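Local coordinates for uncharacterized protein (Helicobacter pylori, PDB 4O5J) that acts as the sialic acid-binding outer-membrane adhesin SabA, whose extracellular domain probably attaches the bacterium to sialylated glycans of its host, at residues I83-Q88 against V347-N352; W98-G103 against Y316-K321; I133-G138 against W216-I221; L253-T258 against I298-D303. All blocks are in the same frame, centred on the assembly; numbering follows the deposited sequence.

Contacts 1 and 4 lie near the centre of the chain and touch each other. In both, a buried alanine packs against the partner helix, with a polar side chain and a water beside it. Contact 1 joins helices 82-101 and 343-396; contact 4 joins helices 241-268 and 281-309. Contact 2 lies farther out, about 19 Å from contact 1 between centres. It uses the other end of helix 82-101, is fully buried and is apolar. Contact 3 is the most peripheral. It ties a short helix to a loop near a disulfide and is the one contact whose two segments share a direct hydrogen bond. Contacts 2 and 3 meet through Tyr318, Trp216 and Ile219.

Contact 1 (I83-Q88 against V347-N352); sequences IFNAVQ and VQTIKN
Asn85 reaches from helix 82-101 to the flank of helix 343-396, where its amide meets Thr349 and Ile350. ND2 sits 3.5 Å from Ile350 CG1. The methyl CG2 of Thr349 lies 3.6 Å from the same ND2. Asn85 OD1 also comes near that methyl, so the amide spans both residues. Its CG stands trans to the backbone N (chi1 171°), which sends the group across to the other helix. A second touch is apolar. Ile350 turns its tip inward and brings CD1 to 4.1 Å from Ala86 CA.

The polar ends are held from the next shell. Asn85 ND2 is hydrogen-bonded to the backbone O of Glu346, which anchors the amide over the helix. Thr349 OG1 is hydrogen-bonded to Gln345 O, one turn back. A water donates to Thr349 OG1 at 3.1 Å and makes a weak bond to Asn85 OD1.

The two helices run roughly antiparallel, at 151° between their directions, with local axes 9.1 Å apart. They form one pair of the helical core of the adhesion domain. Leu253 of helix 241-268 packs on Ala86, and Phe305 and Phe308 of helix 281-309 pack on Val347.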
# COMPACT_ATOMS: atom_id res chain seq x y z
N ILE A 83 -0.74 -7.92 2.14
CA ILE A 83 -1.53 -7.18 1.14
C ILE A 83 -3.02 -7.13 1.52
O ILE A 83 -3.69 -6.12 1.28
CB ILE A 83 -1.34 -7.76 -0.27
CG1 ILE A 83 0.12 -7.60 -0.70
CG2 ILE A 83 -2.26 -7.08 -1.30
CD1 ILE A 83 0.63 -6.14 -0.52
N PHE A 84 -3.54 -8.17 2.14
CA PHE A 84 -4.95 -8.15 2.50
C PHE A 84 -5.14 -7.11 3.58
O PHE A 84 -6.11 -6.32 3.57
CB PHE A 84 -5.41 -9.52 3.03
CG PHE A 84 -6.86 -9.54 3.43
CD1 PHE A 84 -7.87 -9.83 2.49
CD2 PHE A 84 -7.23 -9.25 4.75
CE1 PHE A 84 -9.22 -9.82 2.88
CE2 PHE A 84 -8.56 -9.25 5.15
CZ PHE A 84 -9.57 -9.55 4.20
N ASN A 85 -4.23 -7.10 4.54
CA ASN A 85 -4.27 -6.12 5.61
C ASN A 85 -4.15 -4.68 5.02
O ASN A 85 -4.84 -3.75 5.46
CB ASN A 85 -3.20 -6.37 6.65
CG ASN A 85 -3.15 -5.19 7.63
OD1 ASN A 85 -3.99 -5.05 8.53
ND2 ASN A 85 -2.20 -4.26 7.40
N ALA A 86 -3.28 -4.51 4.03
CA ALA A 86 -3.14 -3.21 3.37
C ALA A 86 -4.49 -2.82 2.74
O ALA A 86 -4.94 -1.67 2.85
CB ALA A 86 -2.04 -3.27 2.32
N VAL A 87 -5.14 -3.77 2.04
CA VAL A 87 -6.44 -3.50 1.47
C VAL A 87 -7.44 -3.04 2.53
O VAL A 87 -8.18 -2.07 2.31
CB VAL A 87 -7.00 -4.75 0.74
CG1 VAL A 87 -8.44 -4.52 0.31
CG2 VAL A 87 -6.13 -5.10 -0.46
N GLN A 88 -7.49 -3.71 3.67
CA GLN A 88 -8.36 -3.32 4.75
C GLN A 88 -8.12 -1.86 5.15
O GLN A 88 -9.08 -1.06 5.31
CB GLN A 88 -8.19 -4.21 5.97
CG GLN A 88 -8.92 -5.55 5.89
CD GLN A 88 -10.47 -5.41 5.87
OE1 GLN A 88 -11.06 -4.30 5.91
NE2 GLN A 88 -11.13 -6.55 5.83
N VAL A 347 -2.79 0.22 9.87
CA VAL A 347 -1.67 0.95 9.31
C VAL A 347 -0.36 0.51 9.98
O VAL A 347 0.66 0.26 9.30
CB VAL A 347 -1.86 2.48 9.46
CG1 VAL A 347 -0.57 3.23 9.10
CG2 VAL A 347 -3.04 2.92 8.61
N GLN A 348 -0.38 0.37 11.30
CA GLN A 348 0.84 -0.05 12.02
C GLN A 348 1.22 -1.45 11.60
O GLN A 348 2.38 -1.79 11.48
CB GLN A 348 0.63 -0.00 13.51
CG GLN A 348 0.47 1.43 14.04
CD GLN A 348 1.59 2.39 13.59
OE1 GLN A 348 2.78 2.12 13.81
NE2 GLN A 348 1.20 3.52 12.98
N THR A 349 0.21 -2.29 11.35
CA THR A 349 0.49 -3.65 10.86
C THR A 349 1.24 -3.63 9.52
O THR A 349 2.12 -4.48 9.29
CB THR A 349 -0.79 -4.47 10.78
OG1 THR A 349 -1.34 -4.59 12.10
CG2 THR A 349 -0.57 -5.84 10.16
N ILE A 350 0.89 -2.71 8.62
CA ILE A 350 1.62 -2.57 7.37
C ILE A 350 3.08 -2.26 7.70
O ILE A 350 3.99 -2.86 7.14
CB ILE A 350 1.12 -1.42 6.52
CG1 ILE A 350 -0.37 -1.57 6.25
CG2 ILE A 350 1.86 -1.44 5.20
CD1 ILE A 350 -0.90 -0.43 5.38
N LYS A 351 3.29 -1.32 8.59
CA LYS A 351 4.68 -0.94 8.98
C LYS A 351 5.44 -2.14 9.57
O LYS A 351 6.59 -2.40 9.20
CB LYS A 351 4.64 0.19 10.01
CG LYS A 351 6.01 0.59 10.57
CD LYS A 351 5.88 1.62 11.69
CE LYS A 351 7.24 1.87 12.32
NZ LYS A 351 7.01 2.78 13.44
N ASN A 352 4.80 -2.89 10.47
CA ASN A 352 5.45 -4.09 11.02
C ASN A 352 5.70 -5.16 9.99
O ASN A 352 6.77 -5.78 10.02
CB ASN A 352 4.62 -4.68 12.12
CG ASN A 352 4.48 -3.72 13.26
OD1 ASN A 352 5.21 -2.74 13.33
ND2 ASN A 352 3.53 -3.98 14.16
O HOH W 1 -4.41 -4.85 11.87

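Contact 2 (W98-G103 against Y316-K321); sequences WSLYAG and YKYLEK
The ring of Tyr318 meets Leu100 at its edge, where the methyl CD2 lies near the ring plane. Trp216 pairs with the same ring edge-to-face. The indole of Trp98 belongs to the other side of helix 82-101. One of its faces carries Ala102 CB, 3.4 Å above the plane and offset toward the rim. The edge of the Tyr101 ring has Trp98 CE3 in its plane.

Here two helices of the mostly helical adhesion domain pack near their C-terminal ends. The last turn of helix 82-101 meets the short helix 313-320. Leu100 carries the contact from one side. Its CG lies beside the backbone N (chi1 -72°) and opposite the carbonyl carbon, and the two methyls spread over the backbone of the short helix. CD2 lies 3.6 Å from Tyr318 O. CD1 touches Tyr318 CB at 4.0 Å. All three touching residues, Leu100, Tyr318 and Leu319, are buried.

Two polar groups beside the contact have partners. Tyr318 OH is hydrogen-bonded to the backbone N of Ile231. Lys325 NZ is hydrogen-bonded to the carbonyls of Ser99, Leu100 and Ala102, so one ammonium gathers three oxygens at the end of helix 82-101. Ala322 also packs on Leu100. The Leu100 methyl CD1 ends 3.8 Å from Leu319 N of the short helix.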
# COMPACT_ATOMS: atom_id res chain seq x y z
N TRP A 98 -14.96 9.42 3.15
CA TRP A 98 -16.36 9.65 2.73
C TRP A 98 -17.18 10.11 3.91
O TRP A 98 -18.02 11.03 3.84
CB TRP A 98 -16.97 8.35 2.16
CG TRP A 98 -18.41 8.53 1.97
CD1 TRP A 98 -19.41 8.09 2.78
CD2 TRP A 98 -19.06 9.29 0.89
NE1 TRP A 98 -20.64 8.49 2.29
CE2 TRP A 98 -20.47 9.22 1.14
CE3 TRP A 98 -18.60 10.02 -0.20
CZ2 TRP A 98 -21.41 9.83 0.30
CZ3 TRP A 98 -19.53 10.63 -1.05
CH2 TRP A 98 -20.92 10.53 -0.79
N SER A 99 -16.95 9.47 5.04
CA SER A 99 -17.63 9.84 6.29
C SER A 99 -17.37 11.31 6.68
O SER A 99 -18.30 12.03 7.13
CB SER A 99 -17.17 8.91 7.38
OG SER A 99 -17.91 9.15 8.51
N LEU A 100 -16.14 11.81 6.47
CA LEU A 100 -15.80 13.21 6.78
C LEU A 100 -16.45 14.14 5.78
O LEU A 100 -17.11 15.14 6.14
CB LEU A 100 -14.28 13.45 6.75
CG LEU A 100 -13.46 12.87 7.86
CD1 LEU A 100 -11.96 13.14 7.57
CD2 LEU A 100 -13.90 13.46 9.23
N TYR A 101 -16.16 13.86 4.50
CA TYR A 101 -16.60 14.66 3.36
C TYR A 101 -18.15 14.77 3.28
O TYR A 101 -18.72 15.88 3.07
CB TYR A 101 -16.04 13.98 2.15
CG TYR A 101 -16.47 14.47 0.78
CD1 TYR A 101 -16.00 15.65 0.26
CD2 TYR A 101 -17.28 13.65 -0.06
CE1 TYR A 101 -16.31 16.08 -1.02
CE2 TYR A 101 -17.59 14.06 -1.36
CZ TYR A 101 -17.11 15.26 -1.82
OH TYR A 101 -17.41 15.66 -3.13
N ALA A 102 -18.81 13.63 3.47
CA ALA A 102 -20.26 13.54 3.32
C ALA A 102 -20.84 12.96 4.60
O ALA A 102 -21.15 13.71 5.55
CB ALA A 102 -20.62 12.67 2.10
N GLY A 103 -21.05 11.63 4.64
CA GLY A 103 -21.44 11.00 5.89
C GLY A 103 -22.79 11.49 6.37
O GLY A 103 -23.73 11.63 5.57
N TYR A 316 -5.09 13.38 9.72
CA TYR A 316 -5.17 11.98 10.08
C TYR A 316 -6.07 11.85 11.31
O TYR A 316 -6.89 10.90 11.40
CB TYR A 316 -3.77 11.41 10.34
CG TYR A 316 -3.76 9.93 10.63
CD1 TYR A 316 -4.03 9.02 9.60
CD2 TYR A 316 -3.53 9.41 11.90
CE1 TYR A 316 -4.05 7.66 9.82
CE2 TYR A 316 -3.57 8.01 12.13
CZ TYR A 316 -3.82 7.15 11.08
OH TYR A 316 -3.84 5.78 11.26
N LYS A 317 -5.92 12.78 12.27
CA LYS A 317 -6.74 12.72 13.49
C LYS A 317 -8.23 12.79 13.12
O LYS A 317 -9.04 12.08 13.70
CB LYS A 317 -6.35 13.86 14.49
CG LYS A 317 -7.16 13.92 15.75
CD LYS A 317 -7.11 12.64 16.59
CE LYS A 317 -5.72 12.31 17.16
NZ LYS A 317 -5.55 10.93 17.79
N TYR A 318 -8.60 13.67 12.19
CA TYR A 318 -10.01 13.79 11.74
C TYR A 318 -10.46 12.44 11.12
O TYR A 318 -11.52 11.94 11.46
CB TYR A 318 -10.17 14.87 10.69
CG TYR A 318 -10.49 16.21 11.21
CD1 TYR A 318 -11.78 16.76 11.05
CD2 TYR A 318 -9.53 17.00 11.91
CE1 TYR A 318 -12.08 18.01 11.51
CE2 TYR A 318 -9.88 18.29 12.37
CZ TYR A 318 -11.13 18.77 12.19
OH TYR A 318 -11.50 20.04 12.68
N LEU A 319 -9.63 11.87 10.28
CA LEU A 319 -9.90 10.59 9.65
C LEU A 319 -10.11 9.49 10.71
O LEU A 319 -11.09 8.74 10.66
CB LEU A 319 -8.73 10.21 8.75
CG LEU A 319 -8.87 8.97 7.88
CD1 LEU A 319 -10.02 9.14 6.83
CD2 LEU A 319 -7.55 8.77 7.14
N GLU A 320 -9.21 9.38 11.68
CA GLU A 320 -9.33 8.36 12.74
C GLU A 320 -10.59 8.57 13.55
O GLU A 320 -11.15 7.60 14.07
CB GLU A 320 -8.18 8.51 13.74
CG GLU A 320 -6.96 7.87 13.25
CD GLU A 320 -5.89 7.94 14.32
OE1 GLU A 320 -5.81 9.06 14.92
OE2 GLU A 320 -5.14 6.90 14.50
N LYS A 321 -11.04 9.81 13.68
CA LYS A 321 -12.16 10.10 14.59
C LYS A 321 -13.45 10.36 13.83
O LYS A 321 -14.45 10.84 14.39
CB LYS A 321 -11.82 11.27 15.50
CG LYS A 321 -10.62 11.05 16.39
CD LYS A 321 -10.94 10.16 17.50
CE LYS A 321 -9.79 10.14 18.47
NZ LYS A 321 -10.35 9.38 19.60

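Contact 3 (I133-G138 against W216-I221); sequences IENCSG and WKNIVI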
# COMPACT_ATOMS: atom_id res chain seq x y z
N ILE A 133 -23.18 30.38 2.62
CA ILE A 133 -22.89 31.75 2.95
C ILE A 133 -21.81 31.82 4.07
O ILE A 133 -20.83 32.56 3.95
CB ILE A 133 -24.17 32.48 3.38
CG1 ILE A 133 -24.98 32.79 2.11
CG2 ILE A 133 -23.86 33.79 4.13
CD1 ILE A 133 -26.37 33.27 2.39
N GLU A 134 -21.97 31.04 5.14
CA GLU A 134 -21.10 31.09 6.30
C GLU A 134 -19.72 30.58 5.98
O GLU A 134 -18.72 31.22 6.35
CB GLU A 134 -21.69 30.27 7.42
CG GLU A 134 -23.01 30.80 7.91
CD GLU A 134 -23.78 29.78 8.76
OE1 GLU A 134 -23.49 28.55 8.62
OE2 GLU A 134 -24.67 30.18 9.57
N ASN A 135 -19.60 29.47 5.25
CA ASN A 135 -18.33 28.76 5.15
C ASN A 135 -17.75 28.65 3.77
O ASN A 135 -16.75 27.93 3.58
CB ASN A 135 -18.47 27.36 5.74
CG ASN A 135 -18.85 27.41 7.21
OD1 ASN A 135 -18.58 28.41 7.86
ND2 ASN A 135 -19.44 26.36 7.75
N CYS A 136 -18.33 29.31 2.79
CA CYS A 136 -17.85 29.17 1.40
C CYS A 136 -17.56 30.49 0.71
O CYS A 136 -17.78 30.60 -0.47
CB CYS A 136 -18.84 28.30 0.57
SG CYS A 136 -18.20 27.83 -1.10
N SER A 137 -17.10 31.51 1.43
CA SER A 137 -16.65 32.79 0.72
C SER A 137 -15.32 32.56 0.08
O SER A 137 -14.43 32.01 0.70
CB SER A 137 -16.44 33.96 1.69
OG SER A 137 -16.01 33.32 2.91
N GLY A 138 -15.17 32.95 -1.17
CA GLY A 138 -13.92 32.63 -1.92
C GLY A 138 -14.30 31.87 -3.17
O GLY A 138 -15.19 31.06 -3.14
N TRP A 216 -14.60 22.27 5.62
CA TRP A 216 -14.18 21.55 6.84
C TRP A 216 -14.81 22.10 8.10
O TRP A 216 -14.95 21.38 9.07
CB TRP A 216 -12.67 21.51 6.99
CG TRP A 216 -12.00 20.57 6.05
CD1 TRP A 216 -11.78 20.75 4.70
CD2 TRP A 216 -11.38 19.29 6.39
NE1 TRP A 216 -11.10 19.65 4.16
CE2 TRP A 216 -10.83 18.75 5.17
CE3 TRP A 216 -11.22 18.57 7.58
CZ2 TRP A 216 -10.15 17.54 5.14
CZ3 TRP A 216 -10.56 17.36 7.56
CH2 TRP A 216 -10.03 16.83 6.36
N LYS A 217 -15.21 23.39 8.10
CA LYS A 217 -15.86 23.95 9.27
C LYS A 217 -17.19 23.25 9.56
O LYS A 217 -17.66 23.26 10.72
CB LYS A 217 -16.08 25.46 9.08
CG LYS A 217 -16.60 26.16 10.31
CD LYS A 217 -15.56 26.06 11.50
CE LYS A 217 -16.12 26.75 12.76
NZ LYS A 217 -15.18 26.63 13.91
N ASN A 218 -17.82 22.63 8.53
CA ASN A 218 -19.06 21.86 8.75
C ASN A 218 -18.81 20.62 9.63
O ASN A 218 -19.77 20.07 10.21
CB ASN A 218 -19.71 21.43 7.41
CG ASN A 218 -20.58 22.51 6.82
OD1 ASN A 218 -20.46 23.69 7.16
ND2 ASN A 218 -21.49 22.12 5.90
N ILE A 219 -17.55 20.17 9.76
CA ILE A 219 -17.28 18.98 10.51
C ILE A 219 -17.14 19.27 12.00
O ILE A 219 -16.24 20.02 12.40
CB ILE A 219 -16.01 18.31 10.02
CG1 ILE A 219 -16.19 17.83 8.58
CG2 ILE A 219 -15.67 17.14 10.95
CD1 ILE A 219 -14.87 17.53 7.84
N VAL A 220 -18.00 18.68 12.83
CA VAL A 220 -17.96 18.84 14.27
C VAL A 220 -17.59 17.52 14.92
O VAL A 220 -18.36 16.56 14.88
CB VAL A 220 -19.30 19.29 14.83
CG1 VAL A 220 -19.17 19.58 16.37
CG2 VAL A 220 -19.80 20.57 14.08
N ILE A 221 -16.42 17.48 15.53
CA ILE A 221 -16.02 16.33 16.31
C ILE A 221 -15.52 16.82 17.65
O ILE A 221 -14.51 17.54 17.70
CB ILE A 221 -14.89 15.58 15.63
CG1 ILE A 221 -15.35 15.09 14.20
CG2 ILE A 221 -14.39 14.40 16.49
CD1 ILE A 221 -14.22 14.48 13.38
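Asn135 faces the loop 216-221 from the last turn of helix 130-135, and its side chain makes the whole contact. CB points toward the 216-221 segment. Next, CG comes 3.9 Å from Lys217 CB. OD1 lies 3.9 Å from Lys217 CG, over the root of the lysine chain. ND2 goes past Lys217 CB at 3.7 Å and ends on Asn218. There it donates to Asn218 OD1 at 2.9 Å, with an N-H...O angle of 145°. The acceptor lies in the amide plane of Asn135. It is met nearly end-on, with a C=O...N angle of 165°. The two amide planes are turned 68° from each other.

Lys217 crosses Asn135 at about a right angle. Its chain bends at chi2 and carries the ammonium away, so only its first carbons take part. Asn218 is fixed at both ends of its amide. OD1 has a second, weak hydrogen bond from Thr131 OG1, and ND2 is bonded to Phe106 O. This should hold the acceptor in place for Asn135. Trp216 to Asn218 form a short 3-10 turn, which presents Lys217 and Asn218 together.

The contact pins a small helix to a loop at the far end of the adhesion domain. Cys136, next in the chain, is disulfide-bonded to Cys142. Asn135 O is bonded to Thr234 OG1, and its side chain touches Met215, so strands 214-215 and 234-235 lie alongside. On the inner side of the loop, Ile219 and Ile221 pack on Tyr318 of helix 313-320.

Contact 4 (L253-T258 against I298-D303); sequences LQQAVT and ISYAQD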
# COMPACT_ATOMS: atom_id res chain seq x y z
N LEU A 253 -2.14 -0.27 -4.69
CA LEU A 253 -2.61 -1.51 -4.09
C LEU A 253 -3.14 -2.48 -5.21
O LEU A 253 -2.85 -3.68 -5.19
CB LEU A 253 -3.68 -1.18 -3.09
CG LEU A 253 -3.90 -2.18 -2.01
CD1 LEU A 253 -2.64 -2.77 -1.49
CD2 LEU A 253 -4.59 -1.43 -0.91
N GLN A 254 -3.85 -1.96 -6.22
CA GLN A 254 -4.30 -2.78 -7.36
C GLN A 254 -3.13 -3.43 -8.01
O GLN A 254 -3.15 -4.62 -8.34
CB GLN A 254 -5.10 -2.02 -8.40
CG GLN A 254 -6.43 -1.53 -7.87
CD GLN A 254 -7.11 -0.48 -8.77
OE1 GLN A 254 -6.48 0.53 -9.16
NE2 GLN A 254 -8.41 -0.70 -9.11
N GLN A 255 -2.05 -2.65 -8.13
CA GLN A 255 -0.84 -3.16 -8.74
C GLN A 255 -0.25 -4.28 -7.86
O GLN A 255 0.12 -5.35 -8.35
CB GLN A 255 0.11 -2.00 -8.96
CG GLN A 255 1.25 -2.35 -9.83
CD GLN A 255 0.77 -2.84 -11.13
OE1 GLN A 255 -0.22 -2.29 -11.62
NE2 GLN A 255 1.44 -3.89 -11.73
N ALA A 256 -0.24 -4.05 -6.56
CA ALA A 256 0.27 -5.03 -5.61
C ALA A 256 -0.55 -6.34 -5.65
O ALA A 256 -0.00 -7.44 -5.56
CB ALA A 256 0.24 -4.43 -4.20
N VAL A 257 -1.88 -6.21 -5.76
CA VAL A 257 -2.75 -7.38 -5.78
C VAL A 257 -2.47 -8.25 -7.01
O VAL A 257 -2.23 -9.47 -6.91
CB VAL A 257 -4.22 -6.95 -5.76
CG1 VAL A 257 -5.09 -8.13 -6.21
CG2 VAL A 257 -4.62 -6.43 -4.39
N THR A 258 -2.44 -7.62 -8.18
CA THR A 258 -2.09 -8.33 -9.40
C THR A 258 -0.76 -9.03 -9.25
O THR A 258 -0.58 -10.17 -9.68
CB THR A 258 -1.95 -7.34 -10.55
OG1 THR A 258 -3.18 -6.67 -10.70
CG2 THR A 258 -1.58 -8.07 -11.89
N ILE A 298 6.33 -6.19 -1.20
CA ILE A 298 6.66 -5.55 0.06
C ILE A 298 6.88 -4.06 -0.15
O ILE A 298 6.47 -3.24 0.66
CB ILE A 298 7.92 -6.17 0.68
CG1 ILE A 298 7.72 -7.66 1.01
CG2 ILE A 298 8.32 -5.39 1.91
CD1 ILE A 298 6.55 -7.89 1.91
N SER A 299 7.52 -3.72 -1.24
CA SER A 299 7.84 -2.36 -1.51
C SER A 299 6.54 -1.55 -1.78
O SER A 299 6.44 -0.38 -1.35
CB SER A 299 8.83 -2.34 -2.66
OG SER A 299 8.86 -1.04 -3.07
N TYR A 300 5.56 -2.16 -2.47
CA TYR A 300 4.27 -1.49 -2.66
C TYR A 300 3.60 -1.27 -1.31
O TYR A 300 2.97 -0.23 -1.09
CB TYR A 300 3.33 -2.31 -3.52
CG TYR A 300 3.60 -2.21 -5.02
CD1 TYR A 300 3.94 -0.98 -5.61
CD2 TYR A 300 3.51 -3.33 -5.83
CE1 TYR A 300 4.17 -0.90 -6.97
CE2 TYR A 300 3.74 -3.26 -7.20
CZ TYR A 300 4.06 -2.06 -7.76
OH TYR A 300 4.29 -2.06 -9.11
N ALA A 301 3.69 -2.25 -0.43
CA ALA A 301 3.10 -2.10 0.92
C ALA A 301 3.82 -0.95 1.64
O ALA A 301 3.19 -0.12 2.31
CB ALA A 301 3.25 -3.35 1.73
N GLN A 302 5.12 -0.86 1.47
CA GLN A 302 5.84 0.25 2.07
C GLN A 302 5.35 1.58 1.49
O GLN A 302 5.17 2.53 2.24
CB GLN A 302 7.32 0.06 1.90
CG GLN A 302 8.10 1.26 2.33
CD GLN A 302 9.51 0.88 2.45
OE1 GLN A 302 9.96 0.52 3.52
NE2 GLN A 302 10.21 0.95 1.35
N ASP A 303 5.12 1.64 0.16
CA ASP A 303 4.62 2.86 -0.45
C ASP A 303 3.32 3.28 0.22
O ASP A 303 3.10 4.46 0.52
CB ASP A 303 4.36 2.66 -1.94
CG ASP A 303 5.65 2.47 -2.76
OD1 ASP A 303 6.71 2.97 -2.31
OD2 ASP A 303 5.63 1.84 -3.88
O HOH W 2 4.00 -4.18 -10.73
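Tyr300 lies against Ala256 and Gln255, and most of the contact is apolar. The two CB atoms of Ala256 and Tyr300 are 3.8 Å apart. Ring atom CD2 of Tyr300 lies 3.7 Å from Ala256 CA. In Tyr300, CG sits beside the backbone N (chi1 -79°), opposite the carbonyl carbon, and the ring lies obliquely against the backbone of helix 241-268. Farther out it passes Gln255. Gln255 CG is 3.5 Å from Tyr300 CZ and only 3.1 Å from Tyr300 OH, a close fit. The Gln255 chain is bent at chi2 (58°), and its amide plane is turned 68° from the ring.

The two helices follow each other in the chain and run in roughly opposite senses, so they make a helical hairpin. Such hairpins are the building element of tetratricopeptide-like folds, the class with which this adhesion domain has been associated. Ile252 and Leu259, about one turn before and after Ala256, also touch Tyr300. Elsewhere on helix 241-268, Leu253 packs on Ala86, Val87 and Val90 of helix 82-101, and Val257 packs on Ile83 of the same helix.

The polar link runs through a water at the outer margin. Gln255 NE2 donates to it at 2.8 Å. Tyr300 OH is hydrogen-bonded to the same water at 2.7 Å, and the water lies at the ring edge, in the plane of the ring.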